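Local structure of 3-hydroxyisobutyrate dehydrogenase (Salmonella typhimurium, 3G0O) at residues G187-A191 and A269-F273. The protein probably oxidises L-threonate to 2-oxo-tetronate, using NAD(+) in preference to NADP(+) as cosubstrate. Residues are numbered along the deposited sequence; the frame is centred on the assembly and turned at random.
Sequences GVHIA and ALNMF
Ala191 and Phe273 meet in the all-helical C-terminal domain of this HIBADH-related dehydrogenase, where the long helix 174-202 packs against helix 264-281. The short segments cross at 61° with their axes 9.6 Å apart. Ala191 CB is directed toward helix 264-281 and sits among three side chains: Ala269 CB, the SE-CE end of Met272 and the ring of Phe273, with Phe273 CE2 4.1 Å from Ala191 CB. Met272 is a selenomethionine; its chain bends at the last torsion (chi3 73°), which brings CE to 4.0 Å from Ala191 CB. On the other flank the Phe273 ring reaches across with its rim foremost; the side chains of Phe273 and Ile190 cross at about a right angle, and Ile190 CG2 approaches Phe273 CZ at 3.8 Å, near the ring plane. Ala269 CB also packs on Val188 CG2. Phe245 and Leu249 of helix 242-258 add further packing around Phe273, while Leu265 of the second subunit touches Ala191 and Met272, so the contact adjoins the dimer interface. Gly187 contributes only backbone: its O accepts the i to i+4 backbone hydrogen bond from Ala191 N and also lies in the plane of the Phe273 ring, 3.4 Å from CE2 at the edge.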
ATOM      1  N   GLY A 187       3.650  -9.479   1.517  1.00 11.31           N
ATOM      2  CA  GLY A 187       3.152 -10.287   2.617  1.00 10.72           C
ATOM      3  C   GLY A 187       2.650  -9.485   3.802  1.00 11.79           C
ATOM      4  O   GLY A 187       1.572  -9.765   4.335  1.00 10.25           O
ATOM      5  N   VAL A 188       3.435  -8.500   4.227  1.00  9.67           N
ATOM      6  CA  VAL A 188       3.039  -7.670   5.355  1.00 10.97           C
ATOM      7  C   VAL A 188       1.781  -6.880   5.012  1.00 11.18           C
ATOM      8  O   VAL A 188       0.897  -6.720   5.849  1.00  9.59           O
ATOM      9  CB  VAL A 188       4.164  -6.690   5.751  1.00 11.00           C
ATOM     10  CG1 VAL A 188       3.640  -5.658   6.746  1.00 12.10           C
ATOM     11  CG2 VAL A 188       5.329  -7.464   6.363  1.00 10.60           C
ATOM     12  N   HIS A 189       1.691  -6.397   3.778  1.00  9.64           N
ATOM     13  CA  HIS A 189       0.514  -5.627   3.387  1.00 11.31           C
ATOM     14  C   HIS A 189      -0.762  -6.468   3.400  1.00 10.79           C
ATOM     15  O   HIS A 189      -1.808  -5.994   3.844  1.00 12.25           O
ATOM     16  CB  HIS A 189       0.733  -4.976   2.019  1.00 10.62           C
ATOM     17  CG  HIS A 189       1.739  -3.865   2.042  1.00 10.54           C
ATOM     18  ND1 HIS A 189       2.300  -3.340   0.898  1.00 10.73           N
ATOM     19  CD2 HIS A 189       2.310  -3.201   3.077  1.00 11.64           C
ATOM     20  CE1 HIS A 189       3.176  -2.407   1.225  1.00 11.19           C
ATOM     21  NE2 HIS A 189       3.202  -2.304   2.542  1.00 10.85           N
ATOM     22  N   ILE A 190      -0.697  -7.711   2.938  1.00 10.26           N
ATOM     23  CA  ILE A 190      -1.898  -8.539   2.973  1.00 11.50           C
ATOM     24  C   ILE A 190      -2.315  -8.750   4.431  1.00 11.36           C
ATOM     25  O   ILE A 190      -3.486  -8.597   4.779  1.00 10.53           O
ATOM     26  CB  ILE A 190      -1.684  -9.920   2.316  1.00 11.16           C
ATOM     27  CG1 ILE A 190      -1.458  -9.749   0.809  1.00 10.93           C
ATOM     28  CG2 ILE A 190      -2.914 -10.799   2.561  1.00 10.71           C
ATOM     29  CD1 ILE A 190      -1.059 -11.027   0.090  1.00 11.90           C
ATOM     30  N   ALA A 191      -1.352  -9.085   5.284  1.00 11.28           N
ATOM     31  CA  ALA A 191      -1.652  -9.318   6.693  1.00 12.39           C
ATOM     32  C   ALA A 191      -2.170  -8.062   7.394  1.00 12.40           C
ATOM     33  O   ALA A 191      -3.093  -8.139   8.206  1.00 11.76           O
ATOM     34  CB  ALA A 191      -0.406  -9.863   7.420  1.00 10.99           C
ATOM     35  N   ALA A 269       4.132 -11.156  10.351  1.00 11.12           N
ATOM     36  CA  ALA A 269       3.311 -11.598   9.227  1.00 12.44           C
ATOM     37  C   ALA A 269       3.532 -13.087   8.954  1.00 12.19           C
ATOM     38  O   ALA A 269       2.584 -13.819   8.670  1.00 10.63           O
ATOM     39  CB  ALA A 269       3.643 -10.776   7.982  1.00 10.09           C
ATOM     40  N   LEU A 270       4.783 -13.534   9.037  1.00  9.83           N
ATOM     41  CA  LEU A 270       5.072 -14.947   8.807  1.00 11.12           C
ATOM     42  C   LEU A 270       4.319 -15.782   9.837  1.00 11.28           C
ATOM     43  O   LEU A 270       3.721 -16.805   9.501  1.00  9.92           O
ATOM     44  CB  LEU A 270       6.581 -15.233   8.900  1.00 10.26           C
ATOM     45  CG  LEU A 270       6.960 -16.721   8.922  1.00 11.55           C
ATOM     46  CD1 LEU A 270       6.426 -17.415   7.678  1.00 11.30           C
ATOM     47  CD2 LEU A 270       8.485 -16.868   9.006  1.00 12.71           C
ATOM     48  N   ASN A 271       4.336 -15.343  11.093  1.00 10.73           N
ATOM     49  CA  ASN A 271       3.630 -16.080  12.136  1.00 11.55           C
ATOM     50  C   ASN A 271       2.132 -16.117  11.862  1.00 11.79           C
ATOM     51  O   ASN A 271       1.476 -17.127  12.113  1.00 12.95           O
ATOM     52  CB  ASN A 271       3.871 -15.458  13.511  1.00 10.79           C
ATOM     53  CG  ASN A 271       5.241 -15.776  14.055  1.00 10.92           C
ATOM     54  OD1 ASN A 271       5.795 -16.841  13.789  1.00 14.30           O
ATOM     55  ND2 ASN A 271       5.791 -14.864  14.839  1.00 13.23           N
HETATM   56  N   MSE A 272       1.591 -15.016  11.349  1.00  9.71           N
HETATM   57  CA  MSE A 272       0.160 -14.971  11.050  1.00 11.57           C
HETATM   58  C   MSE A 272      -0.219 -15.938   9.928  1.00 10.95           C
HETATM   59  O   MSE A 272      -1.172 -16.704  10.060  1.00 11.05           O
HETATM   60  CB  MSE A 272      -0.262 -13.546  10.686  1.00 12.51           C
HETATM   61  CG  MSE A 272      -0.204 -12.595  11.869  1.00 14.71           C
HETATM   62 SE   MSE A 272      -0.316 -10.730  11.353  1.00 24.63          SE
HETATM   63  CE  MSE A 272      -2.196 -10.657  10.871  1.00 21.07           C
ATOM     64  N   PHE A 273       0.526 -15.910   8.829  1.00 11.09           N
ATOM     65  CA  PHE A 273       0.230 -16.816   7.728  1.00 11.41           C
ATOM     66  C   PHE A 273       0.463 -18.260   8.161  1.00 11.33           C
ATOM     67  O   PHE A 273      -0.267 -19.159   7.756  1.00 10.38           O
ATOM     68  CB  PHE A 273       1.087 -16.481   6.506  1.00 10.69           C
ATOM     69  CG  PHE A 273       0.588 -15.296   5.723  1.00 10.54           C
ATOM     70  CD1 PHE A 273      -0.560 -15.394   4.939  1.00 12.94           C
ATOM     71  CD2 PHE A 273       1.268 -14.083   5.762  1.00 11.49           C
ATOM     72  CE1 PHE A 273      -1.022 -14.297   4.202  1.00 12.31           C
ATOM     73  CE2 PHE A 273       0.814 -12.981   5.029  1.00 11.52           C
ATOM     74  CZ  PHE A 273      -0.332 -13.091   4.247  1.00 11.48           C
TER